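Local coordinates for protein putative carbohydrate-active enzyme (Uncultured organism, PDB 5WH8) that probably hydrolyses O-glycosidic bonds in cellulose, this chain being the family 5 glycoside hydrolase domain of a longer, multi-modular cellulase, at residues S50-V55 against A98-Y103; Q189-A194 against D221-A226; I106-L111 against I126-Y131; V29-M34 against K311-C316. All coordinates share one frame; numbering follows the deposited sequence.

Interaction 1 (S50-V55 against A98-Y103)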
loop_
_atom_site.group_PDB
_atom_site.type_symbol
_atom_site.label_atom_id
_atom_site.label_comp_id
_atom_site.label_asym_id
_atom_site.label_seq_id
_atom_site.Cartn_x
_atom_site.Cartn_y
_atom_site.Cartn_z
ATOM N N SER A 50 -0.798 6.821 17.274
ATOM C CA SER A 50 -1.867 6.236 16.479
ATOM C C SER A 50 -1.387 4.949 15.837
ATOM O O SER A 50 -2.113 3.952 15.812
ATOM C CB SER A 50 -2.384 7.221 15.420
ATOM O OG SER A 50 -1.455 7.448 14.372
ATOM N N LEU A 51 -0.162 4.943 15.316
ATOM C CA LEU A 51 0.347 3.710 14.733
ATOM C C LEU A 51 0.587 2.625 15.795
ATOM O O LEU A 51 0.390 1.450 15.532
ATOM C CB LEU A 51 1.629 3.980 13.953
ATOM C CG LEU A 51 1.471 4.403 12.485
ATOM C CD1 LEU A 51 0.989 3.247 11.671
ATOM C CD2 LEU A 51 0.552 5.581 12.319
ATOM N N THR A 52 0.952 3.012 17.017
ATOM C CA THR A 52 1.063 2.040 18.103
ATOM C C THR A 52 -0.301 1.368 18.361
ATOM O O THR A 52 -0.366 0.152 18.528
ATOM C CB THR A 52 1.621 2.699 19.411
ATOM O OG1 THR A 52 2.973 3.091 19.216
ATOM C CG2 THR A 52 1.602 1.719 20.562
ATOM N N ALA A 53 -1.385 2.146 18.352
ATOM C CA ALA A 53 -2.727 1.575 18.508
ATOM C C ALA A 53 -3.071 0.656 17.337
ATOM O O ALA A 53 -3.657 -0.408 17.532
ATOM C CB ALA A 53 -3.793 2.695 18.642
ATOM N N LEU A 54 -2.728 1.061 16.113
ATOM C CA LEU A 54 -2.995 0.204 14.968
ATOM C C LEU A 54 -2.306 -1.157 15.110
ATOM O O LEU A 54 -2.869 -2.203 14.759
ATOM C CB LEU A 54 -2.559 0.888 13.676
ATOM C CG LEU A 54 -3.579 1.891 13.118
ATOM C CD1 LEU A 54 -2.922 2.736 12.058
ATOM C CD2 LEU A 54 -4.766 1.146 12.547
ATOM N N VAL A 55 -1.068 -1.154 15.582
ATOM C CA VAL A 55 -0.319 -2.406 15.710
ATOM C C VAL A 55 -0.797 -3.237 16.893
ATOM O O VAL A 55 -1.117 -4.428 16.734
ATOM C CB VAL A 55 1.189 -2.105 15.824
ATOM C CG1 VAL A 55 1.994 -3.381 16.067
ATOM C CG2 VAL A 55 1.680 -1.423 14.553
ATOM N N ALA A 98 9.256 0.910 11.659
ATOM C CA ALA A 98 10.381 0.039 12.030
ATOM C C ALA A 98 10.379 -0.270 13.525
ATOM O O ALA A 98 10.596 -1.419 13.926
ATOM C CB ALA A 98 11.709 0.661 11.638
ATOM N N LYS A 99 10.162 0.757 14.344
ATOM C CA LYS A 99 10.168 0.596 15.799
ATOM C C LYS A 99 9.063 -0.342 16.276
ATOM O O LYS A 99 9.223 -1.015 17.302
ATOM C CB LYS A 99 10.027 1.957 16.488
ATOM C CG LYS A 99 11.302 2.798 16.437
ATOM C CD LYS A 99 11.088 4.174 17.064
ATOM C CE LYS A 99 12.410 4.890 17.340
ATOM N NZ LYS A 99 13.380 4.749 16.216
ATOM N N LEU A 100 7.954 -0.384 15.528
ATOM C CA LEU A 100 6.815 -1.253 15.828
ATOM C C LEU A 100 6.881 -2.609 15.129
ATOM O O LEU A 100 6.060 -3.469 15.409
ATOM C CB LEU A 100 5.500 -0.549 15.437
ATOM C CG LEU A 100 5.172 0.698 16.264
ATOM C CD1 LEU A 100 4.043 1.502 15.603
ATOM C CD2 LEU A 100 4.778 0.327 17.699
ATOM N N GLY A 101 7.856 -2.807 14.244
ATOM C CA GLY A 101 7.997 -4.058 13.517
ATOM C C GLY A 101 6.871 -4.340 12.537
ATOM O O GLY A 101 6.438 -5.490 12.424
ATOM N N ILE A 102 6.383 -3.314 11.839
ATOM C CA ILE A 102 5.449 -3.540 10.729
ATOM C C ILE A 102 6.003 -3.054 9.402
ATOM O O ILE A 102 6.875 -2.166 9.345
ATOM C CB ILE A 102 4.069 -2.866 10.943
ATOM C CG1 ILE A 102 4.185 -1.361 11.187
ATOM C CG2 ILE A 102 3.319 -3.577 12.107
ATOM C CD1 ILE A 102 2.832 -0.644 11.043
ATOM N N TYR A 103 5.484 -3.635 8.338
ATOM C CA TYR A 103 5.897 -3.267 6.987
ATOM C C TYR A 103 5.324 -1.878 6.640
ATOM O O TYR A 103 4.303 -1.435 7.190
ATOM C CB TYR A 103 5.472 -4.371 5.979
ATOM C CG TYR A 103 6.222 -5.654 6.247
ATOM C CD1 TYR A 103 7.508 -5.841 5.741
ATOM C CD2 TYR A 103 5.703 -6.628 7.098
ATOM C CE1 TYR A 103 8.230 -6.967 6.043
ATOM C CE2 TYR A 103 6.417 -7.767 7.389
ATOM C CZ TYR A 103 7.678 -7.923 6.860
ATOM O OH TYR A 103 8.378 -9.059 7.199
#
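Leu100 sets its CD1 methyl against Val55 and Leu51 of the helix 50-55, and Val55 packs on Ile102 through its CG2 methyl; these aliphatic groups make up the tight part of the contact. Val55 CG2 sits 3.6 Å from Ile102 CG2 and 3.8 Å from Ile102 CD1, so one valine methyl meets both ends of the branched isoleucine as the two side chains cross obliquely. Ile102 CG1 stands between its own backbone N and carbonyl carbon (chi1 56°), which leaves CG2 beside the backbone N, where Val55 meets it. The CD1 branch of Leu100 comes in alongside, 3.9 Å from Val55 CG2 and 3.8 Å from Leu51 CB, resting against the helix backbone at Leu51.

The other leucine branch belongs to the looser, partly exposed side. Leu100 CD2 lies 3.6 Å from Thr52 OG1, the two side chains crossing at about a right angle; the hydroxyl is bonded to Glu48 O in the previous turn, a partner that lets threonine serve at a helix margin. Gly101, with positive phi, ends the second helix in a Schellman motif, a backbone shape that suits glycine, and the chain turns there between Leu100 and Ile102.

Helix 48-56 thus packs against the C-terminal end of helix 83-100, while Leu51 and Ile102 both continue inward onto Phe63 of barrel strand 62-68.

Interaction 2 (Q189-A194 against D221-A226)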
loop_
_atom_site.group_PDB
_atom_site.type_symbol
_atom_site.label_atom_id
_atom_site.label_comp_id
_atom_site.label_asym_id
_atom_site.label_seq_id
_atom_site.Cartn_x
_atom_site.Cartn_y
_atom_site.Cartn_z
ATOM N N GLN A 189 -6.700 -1.304 -12.359
ATOM C CA GLN A 189 -7.559 -2.447 -12.680
ATOM C C GLN A 189 -6.944 -3.374 -13.719
ATOM O O GLN A 189 -7.171 -4.581 -13.666
ATOM C CB GLN A 189 -8.931 -1.974 -13.172
ATOM C CG GLN A 189 -9.746 -1.283 -12.068
ATOM C CD GLN A 189 -10.987 -0.573 -12.578
ATOM O OE1 GLN A 189 -11.518 -0.901 -13.641
ATOM N NE2 GLN A 189 -11.423 0.435 -11.847
ATOM N N ASP A 190 -6.183 -2.819 -14.658
ATOM C CA ASP A 190 -5.819 -3.563 -15.885
ATOM C C ASP A 190 -4.540 -4.418 -15.710
ATOM O O ASP A 190 -3.592 -4.367 -16.508
ATOM C CB ASP A 190 -5.679 -2.591 -17.068
ATOM C CG ASP A 190 -7.015 -1.957 -17.482
ATOM O OD1 ASP A 190 -8.103 -2.439 -17.083
ATOM O OD2 ASP A 190 -6.982 -0.932 -18.195
ATOM N N VAL A 191 -4.540 -5.229 -14.667
ATOM C CA VAL A 191 -3.448 -6.144 -14.419
ATOM C C VAL A 191 -3.354 -7.179 -15.545
ATOM O O VAL A 191 -2.257 -7.652 -15.836
ATOM C CB VAL A 191 -3.604 -6.832 -13.019
ATOM C CG1 VAL A 191 -3.383 -5.798 -11.917
ATOM C CG2 VAL A 191 -4.972 -7.490 -12.849
ATOM N N ASP A 192 -4.492 -7.519 -16.158
ATOM C CA ASP A 192 -4.493 -8.470 -17.269
ATOM C C ASP A 192 -3.789 -7.917 -18.495
ATOM O O ASP A 192 -3.220 -8.688 -19.278
ATOM C CB ASP A 192 -5.918 -8.893 -17.630
ATOM C CG ASP A 192 -6.845 -7.729 -17.928
ATOM O OD1 ASP A 192 -6.855 -6.729 -17.182
ATOM O OD2 ASP A 192 -7.612 -7.824 -18.915
ATOM N N LEU A 193 -3.822 -6.599 -18.674
ATOM C CA LEU A 193 -3.110 -5.983 -19.791
ATOM C C LEU A 193 -1.617 -5.863 -19.502
ATOM O O LEU A 193 -0.796 -6.044 -20.389
ATOM C CB LEU A 193 -3.710 -4.614 -20.109
ATOM C CG LEU A 193 -5.198 -4.622 -20.447
ATOM C CD1 LEU A 193 -5.690 -3.235 -20.839
ATOM C CD2 LEU A 193 -5.517 -5.650 -21.520
ATOM N N ALA A 194 -1.251 -5.569 -18.256
ATOM C CA ALA A 194 0.147 -5.606 -17.880
ATOM C C ALA A 194 0.757 -7.000 -18.119
ATOM O O ALA A 194 1.926 -7.128 -18.512
ATOM C CB ALA A 194 0.303 -5.188 -16.425
ATOM N N ASP A 221 -12.059 -11.593 -12.430
ATOM C CA ASP A 221 -11.689 -12.376 -13.615
ATOM C C ASP A 221 -10.448 -11.780 -14.306
ATOM O O ASP A 221 -9.542 -12.501 -14.731
ATOM C CB ASP A 221 -12.834 -12.430 -14.639
ATOM C CG ASP A 221 -13.992 -13.323 -14.225
ATOM O OD1 ASP A 221 -13.837 -14.228 -13.376
ATOM O OD2 ASP A 221 -15.098 -13.107 -14.778
ATOM N N LYS A 222 -10.408 -10.452 -14.442
ATOM C CA LYS A 222 -9.219 -9.764 -14.954
ATOM C C LYS A 222 -7.979 -10.095 -14.119
ATOM O O LYS A 222 -6.898 -10.374 -14.646
ATOM C CB LYS A 222 -9.435 -8.240 -14.962
ATOM C CG LYS A 222 -10.320 -7.778 -16.119
ATOM C CD LYS A 222 -10.970 -6.403 -15.906
ATOM C CE LYS A 222 -9.963 -5.241 -15.786
ATOM N NZ LYS A 222 -9.135 -5.030 -17.004
ATOM N N ALA A 223 -8.144 -10.073 -12.802
ATOM C CA ALA A 223 -7.030 -10.393 -11.918
ATOM C C ALA A 223 -6.589 -11.839 -12.119
ATOM O O ALA A 223 -5.380 -12.141 -12.113
ATOM C CB ALA A 223 -7.401 -10.145 -10.464
ATOM N N GLN A 224 -7.554 -12.747 -12.317
ATOM C CA GLN A 224 -7.199 -14.160 -12.511
ATOM C C GLN A 224 -6.413 -14.365 -13.806
ATOM O O GLN A 224 -5.526 -15.236 -13.851
ATOM C CB GLN A 224 -8.443 -15.064 -12.507
ATOM C CG GLN A 224 -8.111 -16.555 -12.416
ATOM C CD GLN A 224 -7.476 -16.885 -11.099
ATOM O OE1 GLN A 224 -8.031 -16.540 -10.055
ATOM N NE2 GLN A 224 -6.301 -17.516 -11.126
ATOM N N VAL A 225 -6.737 -13.610 -14.864
ATOM C CA VAL A 225 -5.921 -13.649 -16.090
ATOM C C VAL A 225 -4.461 -13.300 -15.762
ATOM O O VAL A 225 -3.540 -13.996 -16.176
ATOM C CB VAL A 225 -6.460 -12.696 -17.208
ATOM C CG1 VAL A 225 -5.471 -12.631 -18.394
ATOM C CG2 VAL A 225 -7.851 -13.135 -17.671
ATOM N N ALA A 226 -4.246 -12.231 -14.994
ATOM C CA ALA A 226 -2.887 -11.843 -14.620
ATOM C C ALA A 226 -2.165 -12.897 -13.795
ATOM O O ALA A 226 -0.985 -13.171 -14.019
ATOM C CB ALA A 226 -2.906 -10.512 -13.849
#
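Lys222 reaches from helix 221-226 toward two aspartates of the facing segment, and its ammonium group ends between them. Its chain is bent at chi3 (63°), which places CE, and at chi4 (62°), which places NZ between the two carboxylates, where it bonds both Asp190 OD1 and Asp192 OD1, each at 2.8 Å. The two carboxylates are turned differently toward it. Asp190 lies side by side with the lysine, pointing the same way, and offers the anti side of OD1, with NZ 32° out of the carboxylate plane. Asp192 slants across the lysine chain and is met on the syn side, nearer its plane. Two negative groups around one ammonium should favour the charged lysine, while OD2 of Asp190 is taken by Thr186 OG1.

The long aliphatic part of the lysine also suits this place: Lys222 CE passes 3.6 Å from Gln189 O, and its CB and CG run beside the Asp192 carboxylate. Beside the salt bridges the packing turns apolar. Val191 CG2 lies 3.7 Å from Ala223 CA and 3.8 Å from Ala226 CB, and the small alanines let the backbones come close, with the CA atoms of Asp192 and Ala226 4.6 Å apart. Toward the exposed side, Asp192 CB meets Val225 CG1 at 3.8 Å.

The contact joins the short helix 191-194, in the connection between strands 180-182 and 204-211, to helix 217-228; Val191 and Ala223 both continue onto Leu233 of strand 233-239.

Interaction 3 (I106-L111 against I126-Y131)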
loop_
_atom_site.group_PDB
_atom_site.type_symbol
_atom_site.label_atom_id
_atom_site.label_comp_id
_atom_site.label_asym_id
_atom_site.label_seq_id
_atom_site.Cartn_x
_atom_site.Cartn_y
_atom_site.Cartn_z
ATOM N N ILE A 106 5.722 2.979 0.959
ATOM C CA ILE A 106 5.914 4.351 0.513
ATOM C C ILE A 106 5.208 4.463 -0.826
ATOM O O ILE A 106 5.659 3.866 -1.826
ATOM C CB ILE A 106 7.420 4.693 0.387
ATOM C CG1 ILE A 106 8.111 4.519 1.747
ATOM C CG2 ILE A 106 7.605 6.120 -0.145
ATOM C CD1 ILE A 106 9.631 4.773 1.728
ATOM N N ASP A 107 4.078 5.170 -0.839
ATOM C CA ASP A 107 3.217 5.237 -2.037
ATOM C C ASP A 107 3.255 6.624 -2.689
ATOM O O ASP A 107 2.797 7.622 -2.112
ATOM C CB ASP A 107 1.794 4.820 -1.616
ATOM C CG ASP A 107 0.693 5.339 -2.531
ATOM O OD1 ASP A 107 0.876 5.467 -3.763
ATOM O OD2 ASP A 107 -0.406 5.605 -1.974
ATOM N N TRP A 108 3.859 6.687 -3.878
ATOM C CA TRP A 108 3.851 7.894 -4.716
ATOM C C TRP A 108 2.465 7.968 -5.366
ATOM O O TRP A 108 2.165 7.291 -6.372
ATOM C CB TRP A 108 4.979 7.820 -5.742
ATOM C CG TRP A 108 5.155 9.016 -6.652
ATOM C CD1 TRP A 108 4.871 9.081 -7.996
ATOM C CD2 TRP A 108 5.696 10.302 -6.296
ATOM N NE1 TRP A 108 5.208 10.321 -8.494
ATOM C CE2 TRP A 108 5.712 11.087 -7.470
ATOM C CE3 TRP A 108 6.162 10.859 -5.099
ATOM C CZ2 TRP A 108 6.160 12.405 -7.479
ATOM C CZ3 TRP A 108 6.621 12.160 -5.107
ATOM C CH2 TRP A 108 6.607 12.927 -6.285
ATOM N N HIS A 109 1.600 8.764 -4.751
ATOM C CA HIS A 109 0.146 8.596 -4.915
ATOM C C HIS A 109 -0.389 9.472 -6.033
ATOM O O HIS A 109 -1.043 10.480 -5.774
ATOM C CB HIS A 109 -0.559 8.889 -3.574
ATOM C CG HIS A 109 -1.986 8.403 -3.472
ATOM N ND1 HIS A 109 -2.296 7.115 -3.090
ATOM C CD2 HIS A 109 -3.178 9.044 -3.606
ATOM C CE1 HIS A 109 -3.607 6.974 -3.009
ATOM N NE2 HIS A 109 -4.171 8.130 -3.321
ATOM N N VAL A 110 -0.086 9.070 -7.273
ATOM C CA VAL A 110 -0.629 9.725 -8.477
ATOM C C VAL A 110 -2.131 9.440 -8.582
ATOM O O VAL A 110 -2.583 8.347 -8.235
ATOM C CB VAL A 110 0.084 9.272 -9.769
ATOM C CG1 VAL A 110 1.574 9.471 -9.673
ATOM C CG2 VAL A 110 -0.219 7.844 -10.119
ATOM N N LEU A 111 -2.894 10.438 -9.025
ATOM C CA LEU A 111 -4.325 10.281 -9.200
ATOM C C LEU A 111 -4.921 11.342 -10.141
ATOM O O LEU A 111 -5.245 11.035 -11.287
ATOM C CB LEU A 111 -5.008 10.314 -7.835
ATOM C CG LEU A 111 -6.516 10.049 -7.777
ATOM C CD1 LEU A 111 -6.895 8.685 -8.372
ATOM C CD2 LEU A 111 -6.947 10.172 -6.336
ATOM N N ILE A 126 11.616 11.136 -10.010
ATOM C CA ILE A 126 12.985 10.631 -10.092
ATOM C C ILE A 126 13.826 11.052 -8.859
ATOM O O ILE A 126 14.407 10.190 -8.211
ATOM C CB ILE A 126 13.651 11.097 -11.419
ATOM C CG1 ILE A 126 13.023 10.379 -12.624
ATOM C CG2 ILE A 126 15.145 10.864 -11.414
ATOM C CD1 ILE A 126 13.219 8.921 -12.667
ATOM N N PRO A 127 13.881 12.360 -8.519
ATOM C CA PRO A 127 14.639 12.692 -7.296
ATOM C C PRO A 127 14.030 12.139 -6.004
ATOM O O PRO A 127 14.783 11.781 -5.091
ATOM C CB PRO A 127 14.648 14.224 -7.272
ATOM C CG PRO A 127 13.775 14.673 -8.383
ATOM C CD PRO A 127 13.547 13.545 -9.316
ATOM N N PHE A 128 12.704 12.031 -5.950
ATOM C CA PHE A 128 12.038 11.404 -4.802
ATOM C C PHE A 128 12.506 9.973 -4.626
ATOM O O PHE A 128 12.902 9.579 -3.524
ATOM C CB PHE A 128 10.525 11.436 -4.977
ATOM C CG PHE A 128 9.764 10.728 -3.877
ATOM C CD1 PHE A 128 9.482 11.366 -2.689
ATOM C CD2 PHE A 128 9.326 9.420 -4.054
ATOM C CE1 PHE A 128 8.778 10.705 -1.671
ATOM C CE2 PHE A 128 8.617 8.749 -3.034
ATOM C CZ PHE A 128 8.333 9.404 -1.865
ATOM N N TRP A 129 12.435 9.186 -5.694
ATOM C CA TRP A 129 12.738 7.780 -5.577
ATOM C C TRP A 129 14.237 7.539 -5.440
ATOM O O TRP A 129 14.641 6.584 -4.777
ATOM C CB TRP A 129 12.141 7.004 -6.755
ATOM C CG TRP A 129 10.658 6.747 -6.533
ATOM C CD1 TRP A 129 9.608 7.155 -7.318
ATOM C CD2 TRP A 129 10.073 6.043 -5.418
ATOM N NE1 TRP A 129 8.418 6.728 -6.765
ATOM C CE2 TRP A 129 8.680 6.058 -5.596
ATOM C CE3 TRP A 129 10.601 5.412 -4.288
ATOM C CZ2 TRP A 129 7.792 5.424 -4.682
ATOM C CZ3 TRP A 129 9.740 4.811 -3.381
ATOM C CH2 TRP A 129 8.339 4.833 -3.579
ATOM N N ASP A 130 15.066 8.421 -6.014
ATOM C CA ASP A 130 16.526 8.374 -5.798
ATOM C C ASP A 130 16.820 8.543 -4.306
ATOM O O ASP A 130 17.535 7.731 -3.705
ATOM C CB ASP A 130 17.206 9.482 -6.623
ATOM C CG ASP A 130 18.722 9.284 -6.814
ATOM O OD1 ASP A 130 19.286 8.215 -6.561
ATOM O OD2 ASP A 130 19.367 10.254 -7.256
ATOM N N TYR A 131 16.244 9.579 -3.712
ATOM C CA TYR A 131 16.410 9.818 -2.288
ATOM C C TYR A 131 15.884 8.651 -1.440
ATOM O O TYR A 131 16.591 8.149 -0.563
ATOM C CB TYR A 131 15.728 11.107 -1.840
ATOM C CG TYR A 131 15.822 11.242 -0.341
ATOM C CD1 TYR A 131 16.999 11.679 0.253
ATOM C CD2 TYR A 131 14.777 10.846 0.488
ATOM C CE1 TYR A 131 17.124 11.757 1.635
ATOM C CE2 TYR A 131 14.890 10.918 1.863
ATOM C CZ TYR A 131 16.070 11.377 2.435
ATOM O OH TYR A 131 16.219 11.469 3.802
#
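Trp108 meets Phe128 and Trp129 in an aromatic cluster, with Ile106 closing it on the strand side. Trp108 CE3 lies over one face of the Phe128 ring, displaced toward its rim and 3.6 Å from Phe128 CD2, while the planes are inclined at 35°. Trp129 approaches otherwise: its edge is directed toward the face of Trp108 in an offset edge-to-face pair, the five-membered rings 5.5 Å apart between centroids and their planes at 64°. Phe128 in turn puts CE2 over the centre of the Trp129 ring, so the two neighbouring helix residues also pack on each other. Ile106 CG2 touches both rings, 3.8 Å from Phe128 CZ at that ring's edge and 3.7 Å from Trp129 CH2. The same CH2 comes to 3.3 Å of Ile106 O, which lies in the indole plane. Trp129 NE1, 3.8 Å from Trp108 CB, is buried without a polar partner in the model.

The side chain of Trp108 leaves the strand toward the helix, with CG anti to the backbone N (chi1 -177°); Thr121 OG1 takes its NE1. Tyr75 adds edge-to-face contacts to both Trp108 and Phe128. On the other side of the strand, Asp107 OD2 accepts a 2.7 Å hydrogen bond from His109 ND1 on its syn side.

Strand and helix run antiparallel with axes 11.0 Å apart, a wide gap that large aromatic and branched side chains fill, within the beta-alpha-beta unit 103-109, 122-135, 142-145. Helices 83-100 and 157-172 supply further packing, through Ile90 against Phe128 and Val167 against Trp129.

Interaction 4 (V29-M34 against K311-C316)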
loop_
_atom_site.group_PDB
_atom_site.type_symbol
_atom_site.label_atom_id
_atom_site.label_comp_id
_atom_site.label_asym_id
_atom_site.label_seq_id
_atom_site.Cartn_x
_atom_site.Cartn_y
_atom_site.Cartn_z
ATOM N N VAL A 29 3.447 -15.496 2.328
ATOM C CA VAL A 29 2.965 -14.520 3.318
ATOM C C VAL A 29 1.809 -13.744 2.727
ATOM O O VAL A 29 1.904 -13.327 1.578
ATOM C CB VAL A 29 4.093 -13.515 3.724
ATOM C CG1 VAL A 29 3.562 -12.350 4.577
ATOM C CG2 VAL A 29 5.207 -14.219 4.476
ATOM N N GLN A 30 0.744 -13.561 3.510
ATOM C CA GLN A 30 -0.349 -12.624 3.206
ATOM C C GLN A 30 -0.382 -11.585 4.337
ATOM O O GLN A 30 -0.619 -11.944 5.493
ATOM C CB GLN A 30 -1.702 -13.347 3.101
ATOM C CG GLN A 30 -2.883 -12.376 2.929
ATOM C CD GLN A 30 -4.240 -13.010 3.075
ATOM O OE1 GLN A 30 -4.452 -13.891 3.910
ATOM N NE2 GLN A 30 -5.187 -12.548 2.271
ATOM N N LEU A 31 -0.161 -10.317 3.997
ATOM C CA LEU A 31 -0.202 -9.202 4.960
ATOM C C LEU A 31 -1.547 -8.496 4.875
ATOM O O LEU A 31 -2.136 -8.437 3.809
ATOM C CB LEU A 31 0.903 -8.191 4.673
ATOM C CG LEU A 31 2.353 -8.697 4.632
ATOM C CD1 LEU A 31 3.301 -7.586 4.180
ATOM C CD2 LEU A 31 2.775 -9.311 6.007
ATOM N N ARG A 32 -1.999 -7.952 6.009
ATOM C CA ARG A 32 -3.257 -7.221 6.104
ATOM C C ARG A 32 -3.025 -5.914 6.848
ATOM O O ARG A 32 -2.435 -5.923 7.928
ATOM C CB ARG A 32 -4.323 -8.058 6.836
ATOM C CG ARG A 32 -4.453 -9.490 6.275
ATOM C CD ARG A 32 -5.425 -10.357 7.109
ATOM N NE ARG A 32 -4.985 -10.433 8.496
ATOM C CZ ARG A 32 -5.042 -11.514 9.276
ATOM N NH1 ARG A 32 -5.545 -12.672 8.835
ATOM N NH2 ARG A 32 -4.600 -11.428 10.518
ATOM N N GLY A 33 -3.472 -4.785 6.301
ATOM C CA GLY A 33 -3.300 -3.546 7.042
ATOM C C GLY A 33 -4.148 -2.377 6.560
ATOM O O GLY A 33 -5.211 -2.554 5.934
ATOM N N MET A 34 -3.648 -1.168 6.838
ATOM C CA MET A 34 -4.387 0.084 6.624
ATOM C C MET A 34 -3.567 1.085 5.832
ATOM O O MET A 34 -2.341 1.121 5.936
ATOM C CB MET A 34 -4.772 0.743 7.952
ATOM C CG MET A 34 -5.736 -0.049 8.813
ATOM S SD MET A 34 -7.372 -0.268 8.059
ATOM C CE MET A 34 -7.978 1.423 7.905
ATOM N N LYS A 311 -3.066 -14.765 12.029
ATOM C CA LYS A 311 -2.110 -14.319 11.015
ATOM C C LYS A 311 -2.039 -15.279 9.848
ATOM O O LYS A 311 -2.032 -16.508 10.018
ATOM C CB LYS A 311 -0.715 -14.157 11.611
ATOM C CG LYS A 311 -0.566 -13.112 12.699
ATOM C CD LYS A 311 -0.958 -11.715 12.214
ATOM C CE LYS A 311 -0.585 -10.656 13.222
ATOM N NZ LYS A 311 -1.066 -9.309 12.836
ATOM N N SER A 312 -1.948 -14.700 8.658
ATOM C CA SER A 312 -1.867 -15.452 7.417
ATOM C C SER A 312 -0.396 -15.613 6.987
ATOM O O SER A 312 0.003 -15.360 5.839
ATOM C CB SER A 312 -2.685 -14.765 6.333
ATOM O OG SER A 312 -2.948 -15.646 5.271
ATOM N N TYR A 313 0.401 -16.043 7.955
ATOM C CA TYR A 313 1.787 -16.409 7.733
ATOM C C TYR A 313 2.240 -17.273 8.888
ATOM O O TYR A 313 1.587 -17.331 9.938
ATOM C CB TYR A 313 2.686 -15.176 7.590
ATOM C CG TYR A 313 2.516 -14.062 8.607
ATOM C CD1 TYR A 313 3.107 -14.121 9.869
ATOM C CD2 TYR A 313 1.797 -12.928 8.278
ATOM C CE1 TYR A 313 2.981 -13.070 10.779
ATOM C CE2 TYR A 313 1.653 -11.885 9.175
ATOM C CZ TYR A 313 2.237 -11.950 10.414
ATOM O OH TYR A 313 2.098 -10.894 11.315
ATOM N N GLU A 314 3.361 -17.957 8.677
ATOM C CA GLU A 314 3.989 -18.763 9.708
ATOM C C GLU A 314 5.381 -18.203 9.968
ATOM O O GLU A 314 6.132 -17.919 9.041
ATOM C CB GLU A 314 4.054 -20.236 9.270
ATOM C CG GLU A 314 4.767 -21.161 10.234
ATOM C CD GLU A 314 4.895 -22.567 9.675
ATOM O OE1 GLU A 314 6.033 -23.007 9.417
ATOM O OE2 GLU A 314 3.851 -23.226 9.480
ATOM N N SER A 315 5.720 -18.023 11.232
ATOM C CA SER A 315 6.991 -17.420 11.585
ATOM C C SER A 315 8.180 -18.175 10.993
ATOM O O SER A 315 8.134 -19.401 10.837
ATOM C CB SER A 315 7.132 -17.376 13.105
ATOM O OG SER A 315 8.359 -16.786 13.487
ATOM N N CYS A 316 9.243 -17.445 10.674
ATOM C CA CYS A 316 10.481 -18.079 10.231
ATOM C C CYS A 316 11.213 -18.768 11.369
ATOM O O CYS A 316 12.135 -19.544 11.142
ATOM C CB CYS A 316 11.382 -17.046 9.578
ATOM S SG CYS A 316 10.744 -16.645 7.937
HETATM O O HOH W 1 -1.732 -11.759 8.034
HETATM O O HOH W 2 -3.289 -8.769 10.319
#
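Gln30 and Ser312 are brought together by matching first torsions: Gln30 CG is anti to its backbone N (chi1 174°), with the chain extended beyond it, and Ser312 OG is likewise anti to its own backbone N (chi1 -163°). The serine hydroxyl donates to Gln30 OE1 at 2.7 Å, in the amide plane and on a lone pair. Glutamine suits the place because its long chain carries an amide oxygen out to the hydroxyl, and serine because a small side chain fits close to the backbone.

The backbones join beside this pair. Gln30 N donates to Ser312 O at 3.0 Å, and water 1 completes the link by donating to Gln30 O and accepting from Ser312 N. That water lies 3.5 Å above the guanidinium plane of Arg32, over its centre; water 2 accepts from Arg32 NH2 in the guanidinium plane. Arg32 bends at chi3 and uses its terminal nitrogens on Gln309 O and Pro310 O, just before the tail segment, while Lys311 NZ and Tyr313 OH both go to Asp61 OD1, which should offset the nearby positive charges.

Tyr313 presents the edge of its ring to Gln30 O, 3.8 Å from CD2, and Lys311 CB lies over the centre of one face of the ring. Apolar flanks are thin: Val29 CG2 lies 4.1 Å from Tyr313 CB.

Farther along the tail, Cys316 forms a disulfide with Cys25. Together these bonds fasten the segment following the last helix, 298-307, beside the start of the first barrel strand, 32-36, at the N-terminal end of a (beta/alpha)8, or TIM, barrel.

Overall arrangement
All four contacts belong to one eight-stranded parallel TIM barrel with its surrounding helices. Interaction 4 joins the start of strand 32-36 to the C-terminal tail, and the other three are nested inside the loop it closes, in the order 1, 3, 2. Interactions 1 and 4 touch, through Tyr103 on Leu31 and Leu54 on Met34, with centres 14 Å apart. Interactions 1 and 3 adjoin in sequence where helix 83-100 leads into strand 103-109. Interactions 1 and 2, with centres 32 Å apart, lie on opposite sides of the chain's centre. The contacts tie helix to helix, helix to strand and tail to first strand at separate places around one barrel.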